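Local structure of 2-hydroxyisocaproyl-CoA dehydratase activator (Clostridium difficile, 4EHU) at residues A[27-32]-A[240-245]; A[80-85]-A[249-254]. The protein activates (R)-2-hydroxyisocaproyl-CoA dehydratase in L-leucine fermentation, passing it one electron from a [4Fe-4S] cluster as ATP is hydrolysed. All blocks are in the same frame, centred on the assembly; numbering follows the deposited sequence.

In the fold
Both contacts use the 243-261 helix region, but at different points. Interaction 1 lies beside the nucleotide, its centre about 7 Å from the centre of the chain; its touching residues Q241 and L242 come just ahead of T243. Interaction 2 lies further along, its centre about 14 Å from the centre of the chain, where the helix meets helix 79-90. Each contact is partly buried. Interaction 1 is small: methyl groups, one bridging water and a glutamine that also holds the nucleotide. Interaction 2 is larger and carries more charge, with a salt bridge and a cation-pi contact. The two touch through T243 OG1 and H83 ND1, a probable hydrogen bond of 2.8 Å.

Interaction 1: residues A[27-32]-A[240-245]; sequences SETISS and PQLTGA. With ANP (phosphoaminophosphonic acid-adenylate ester), chain D.
T29 meets both Q241 and L242, and these pairs carry most of the contact. The direct touches are van der Waals packing. The T29 methyl, CG2, lies 3.6 Å from Q241 OE1 and packs equally closely on Q241 CD. It therefore touches the amide end of the glutamine, and the two side chains cross obliquely. The other branch, T29 OG1, lies 3.8 Å from the L242 methyl CD2. This methyl also approaches the backbone oxygen of E28. The second methyl, L242 CD1, packs against S27, 3.7 Å from OG and as close to CB. The leucine fork thus spans the S27 and T29 side chains, which both leave strand 23-30 on the side of L242.

The polar part runs through water. One water is hydrogen-bonded to T29 OG1 at 2.8 Å and donates to Q241 OE1, also at 2.8 Å. R218 NH1 is hydrogen-bonded to the same amide oxygen. Two partners on OE1 help to fix the rotation of the amide and present its nitrogen to the nucleotide.

The ligand bond is nearly straight. Q241 NE2 donates to O1A of the ANP alpha-phosphate at 2.9 Å, with an N-H...acceptor angle of 170°. Q241 CG is anti to the backbone N (chi1 -168°), and the chain stays extended beyond it (chi2 170°), which carries the amide forward to the phosphate. K14 of strand 13-19 touches T29, Q241 and L242, and its NZ is hydrogen-bonded to ANP.

The E28 CB points away from 240-245; its poorly ordered carboxylate forms a salt bridge with K49. Q241 is an established ATP-binding residue. The arrangement belongs to the nucleotide site of the actin-type ATPase fold, where segment 240-245, which leads into helix 243-261, meets edge strand 23-30 beside the alpha-phosphate.

Interaction 2: residues A[80-85]-A[249-254]; sequences LSCHAR and ALYAFD
The R85 guanidinium has L250 CB over the centre of one face, with Y251 CD1 and D254 CG at its edge, in plane. The Y251 ring carries R85 CG over one face, toward the rim, in a CH-pi contact. The S81 backbone and C82 SG lie at the ring edge. The two planes stand nearly perpendicular, 85° apart. R85 CZ lies 4.9 Å from the Y251 ring centroid, over the face, a cation-pi contact. R85 NH1 leads, 3.3 Å from Y251 CD1, so the guanidinium stands on edge over the ring.

This is a crossed helix pair in the actin-type ATPase fold. Segments 80-85 and 249-254, of helices 79-90 and 243-261, cross at 93°, their axes 9.9 Å apart at closest approach. R85 CG is anti to the backbone N, and the chain bends at chi2. The arm crosses over Y251, and its CG and guanidinium rest on L250 CB. L250 also packs on L18 of strand 13-19, so the pair sits against a sheet.

C82 SG makes a sulfur-aromatic contact, 4.0 Å from Y251 CD2. One water joins Y251 OH to the backbone oxygen of S81.

R85 and D254 meet tip to tip in an end-on salt bridge, their planes 19° apart. R85 NH2 donates to D254 OD1 at 3.0 Å, on the syn side but tilted out of the carboxylate plane. R85 NH1 donates to D254 OD2 at 2.7 Å, from above that plane.

Interaction 1: residues A[27-32]-A[240-245]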
# COMPACT_ATOMS: atom_id res chain seq x y z
N SER A 27 -22.82 20.31 14.53
CA SER A 27 -21.70 19.61 13.93
C SER A 27 -22.23 18.77 12.79
O SER A 27 -23.41 18.45 12.74
CB SER A 27 -21.01 18.74 14.96
OG SER A 27 -21.88 17.70 15.39
N GLU A 28 -21.36 18.41 11.87
CA GLU A 28 -21.82 17.66 10.71
C GLU A 28 -20.63 17.02 10.05
O GLU A 28 -19.57 17.64 9.91
CB GLU A 28 -22.55 18.58 9.73
CG GLU A 28 -23.14 17.87 8.52
CD GLU A 28 -24.21 16.86 8.90
OE1 GLU A 28 -24.84 17.03 9.96
OE2 GLU A 28 -24.41 15.90 8.13
N THR A 29 -20.80 15.77 9.64
CA THR A 29 -19.78 15.08 8.88
C THR A 29 -20.42 14.61 7.58
O THR A 29 -21.52 14.05 7.60
CB THR A 29 -19.24 13.87 9.66
OG1 THR A 29 -18.70 14.32 10.91
CG2 THR A 29 -18.15 13.13 8.87
N ILE A 30 -19.75 14.87 6.47
CA ILE A 30 -20.16 14.32 5.18
C ILE A 30 -18.99 13.51 4.65
O ILE A 30 -17.86 13.99 4.63
CB ILE A 30 -20.51 15.43 4.18
CG1 ILE A 30 -21.60 16.34 4.75
CG2 ILE A 30 -20.96 14.82 2.86
CD1 ILE A 30 -22.97 15.71 4.79
N SER A 31 -19.25 12.28 4.22
CA SER A 31 -18.18 11.35 3.83
C SER A 31 -17.69 11.60 2.41
O SER A 31 -17.43 10.66 1.67
CB SER A 31 -18.65 9.91 3.96
OG SER A 31 -19.02 9.61 5.29
N SER A 32 -17.60 12.88 2.05
CA SER A 32 -16.91 13.32 0.84
C SER A 32 -15.90 14.39 1.26
O SER A 32 -16.27 15.37 1.90
CB SER A 32 -17.90 13.91 -0.17
OG SER A 32 -18.92 12.98 -0.49
N PRO A 240 -15.04 11.84 18.08
CA PRO A 240 -13.63 11.75 17.67
C PRO A 240 -13.34 12.25 16.26
O PRO A 240 -12.26 12.77 16.01
CB PRO A 240 -13.34 10.24 17.73
CG PRO A 240 -14.71 9.61 17.59
CD PRO A 240 -15.65 10.52 18.32
N GLN A 241 -14.28 12.09 15.34
CA GLN A 241 -14.05 12.50 13.95
C GLN A 241 -14.09 14.03 13.78
O GLN A 241 -13.67 14.56 12.76
CB GLN A 241 -15.09 11.85 13.03
CG GLN A 241 -14.77 11.99 11.55
CD GLN A 241 -15.69 11.15 10.70
OE1 GLN A 241 -16.74 10.68 11.16
NE2 GLN A 241 -15.29 10.93 9.45
N LEU A 242 -14.58 14.71 14.81
CA LEU A 242 -14.83 16.15 14.73
C LEU A 242 -13.83 17.02 15.50
O LEU A 242 -14.03 18.25 15.57
CB LEU A 242 -16.23 16.43 15.28
CG LEU A 242 -17.38 16.06 14.33
CD1 LEU A 242 -18.67 15.85 15.12
CD2 LEU A 242 -17.56 17.12 13.24
N THR A 243 -12.79 16.43 16.07
CA THR A 243 -11.90 17.23 16.93
C THR A 243 -11.12 18.27 16.14
O THR A 243 -10.76 19.33 16.69
CB THR A 243 -10.91 16.36 17.72
OG1 THR A 243 -10.29 15.42 16.84
CG2 THR A 243 -11.66 15.57 18.82
N GLY A 244 -10.87 17.98 14.87
CA GLY A 244 -10.14 18.92 14.02
C GLY A 244 -11.02 20.14 13.76
O GLY A 244 -10.57 21.29 13.81
N ALA A 245 -12.29 19.89 13.43
CA ALA A 245 -13.23 20.99 13.20
C ALA A 245 -13.47 21.79 14.47
O ALA A 245 -13.62 23.02 14.42
CB ALA A 245 -14.54 20.46 12.64
PG ANP D . -6.96 12.46 6.58
O1G ANP D . -6.64 13.49 5.51
O2G ANP D . -6.93 13.10 7.95
O3G ANP D . -6.12 11.25 6.49
PB ANP D . -9.97 12.47 6.93
O1B ANP D . -11.01 12.81 5.90
O2B ANP D . -9.73 13.50 8.03
N3B ANP D . -8.53 11.97 6.11
PA ANP D . -11.50 11.00 8.92
O1A ANP D . -12.71 11.80 8.59
O2A ANP D . -10.71 11.26 10.18
O3A ANP D . -10.45 11.11 7.69
O5' ANP D . -11.80 9.42 8.88
C5' ANP D . -12.25 8.80 7.67
C4' ANP D . -12.59 7.35 7.97
O4' ANP D . -13.13 7.01 9.24
C3' ANP D . -12.89 6.29 6.92
O3' ANP D . -11.73 5.99 6.14
C2' ANP D . -13.42 5.13 7.77
O2' ANP D . -12.49 4.03 7.84
C1' ANP D . -13.65 5.68 9.17
N9 ANP D . -15.08 5.81 9.53
C8 ANP D . -15.95 6.73 9.09
N7 ANP D . -17.16 6.58 9.67
C5 ANP D . -17.05 5.52 10.52
C6 ANP D . -17.93 4.83 11.46
N6 ANP D . -19.21 5.23 11.58
N1 ANP D . -17.41 3.79 12.16
C2 ANP D . -16.14 3.39 12.04
N3 ANP D . -15.28 3.97 11.19
C4 ANP D . -15.67 5.03 10.43
O HOH W 1 -18.57 12.17 12.65

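Interaction 2: residues A[80-85]-A[249-254]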
# COMPACT_ATOMS: atom_id res chain seq x y z
N LEU A 80 -2.60 19.57 12.70
CA LEU A 80 -1.93 19.15 13.94
C LEU A 80 -2.37 20.09 15.04
O LEU A 80 -2.73 19.66 16.15
CB LEU A 80 -0.41 19.19 13.85
CG LEU A 80 0.28 18.12 12.99
CD1 LEU A 80 -0.29 18.05 11.58
CD2 LEU A 80 1.79 18.40 12.95
N SER A 81 -2.34 21.38 14.75
CA SER A 81 -2.76 22.36 15.75
C SER A 81 -4.24 22.23 16.07
O SER A 81 -4.65 22.32 17.24
CB SER A 81 -2.49 23.79 15.26
OG SER A 81 -1.11 23.92 14.94
N CYS A 82 -5.05 22.03 15.04
CA CYS A 82 -6.48 21.96 15.26
C CYS A 82 -6.88 20.71 16.05
O CYS A 82 -7.69 20.82 16.97
CB CYS A 82 -7.26 22.06 13.96
SG CYS A 82 -7.19 23.73 13.22
N HIS A 83 -6.34 19.54 15.74
CA HIS A 83 -6.70 18.37 16.55
C HIS A 83 -6.22 18.52 17.98
O HIS A 83 -6.93 18.17 18.90
CB HIS A 83 -6.14 17.07 15.95
CG HIS A 83 -6.97 16.52 14.83
ND1 HIS A 83 -8.24 16.03 15.02
CD2 HIS A 83 -6.68 16.33 13.52
CE1 HIS A 83 -8.72 15.58 13.87
NE2 HIS A 83 -7.79 15.77 12.94
N ALA A 84 -5.01 19.05 18.19
CA ALA A 84 -4.53 19.24 19.55
C ALA A 84 -5.44 20.20 20.32
O ALA A 84 -5.77 19.93 21.48
CB ALA A 84 -3.10 19.74 19.56
N ARG A 85 -5.83 21.30 19.68
CA ARG A 85 -6.67 22.29 20.35
C ARG A 85 -8.03 21.69 20.70
O ARG A 85 -8.55 21.90 21.80
CB ARG A 85 -6.83 23.50 19.42
CG ARG A 85 -7.70 24.64 20.00
CD ARG A 85 -7.05 25.27 21.22
NE ARG A 85 -7.91 26.30 21.82
CZ ARG A 85 -8.04 27.53 21.33
NH1 ARG A 85 -7.37 27.89 20.25
NH2 ARG A 85 -8.85 28.40 21.94
N ALA A 249 -12.71 25.69 15.11
CA ALA A 249 -13.73 26.61 15.62
C ALA A 249 -13.19 27.40 16.82
O ALA A 249 -13.54 28.55 17.03
CB ALA A 249 -15.01 25.85 16.00
N LEU A 250 -12.32 26.77 17.60
CA LEU A 250 -11.73 27.41 18.77
C LEU A 250 -10.68 28.43 18.35
O LEU A 250 -10.59 29.52 18.94
CB LEU A 250 -11.11 26.36 19.69
CG LEU A 250 -12.13 25.57 20.51
CD1 LEU A 250 -11.52 24.24 20.99
CD2 LEU A 250 -12.60 26.41 21.68
N TYR A 251 -9.89 28.12 17.33
CA TYR A 251 -8.96 29.11 16.80
C TYR A 251 -9.75 30.25 16.19
O TYR A 251 -9.31 31.38 16.20
CB TYR A 251 -8.01 28.53 15.76
CG TYR A 251 -6.88 27.77 16.39
CD1 TYR A 251 -6.01 28.40 17.26
CD2 TYR A 251 -6.69 26.42 16.12
CE1 TYR A 251 -5.00 27.71 17.87
CE2 TYR A 251 -5.67 25.74 16.69
CZ TYR A 251 -4.82 26.38 17.57
OH TYR A 251 -3.80 25.67 18.16
N ALA A 252 -10.92 29.94 15.65
CA ALA A 252 -11.77 30.99 15.06
C ALA A 252 -12.28 31.92 16.16
O ALA A 252 -12.36 33.13 15.97
CB ALA A 252 -12.94 30.35 14.31
N PHE A 253 -12.64 31.33 17.29
CA PHE A 253 -13.02 32.09 18.47
C PHE A 253 -11.86 32.97 18.93
O PHE A 253 -12.08 34.14 19.25
CB PHE A 253 -13.48 31.14 19.58
CG PHE A 253 -13.74 31.83 20.90
CD1 PHE A 253 -14.91 32.55 21.12
CD2 PHE A 253 -12.82 31.73 21.94
CE1 PHE A 253 -15.15 33.16 22.32
CE2 PHE A 253 -13.06 32.34 23.15
CZ PHE A 253 -14.23 33.05 23.35
N ASP A 254 -10.64 32.43 18.93
CA ASP A 254 -9.48 33.24 19.32
C ASP A 254 -9.40 34.47 18.43
O ASP A 254 -9.13 35.56 18.91
CB ASP A 254 -8.16 32.49 19.15
CG ASP A 254 -7.98 31.38 20.17
OD1 ASP A 254 -8.75 31.30 21.14
OD2 ASP A 254 -7.03 30.60 19.98
O HOH W 2 -3.00 23.41 19.31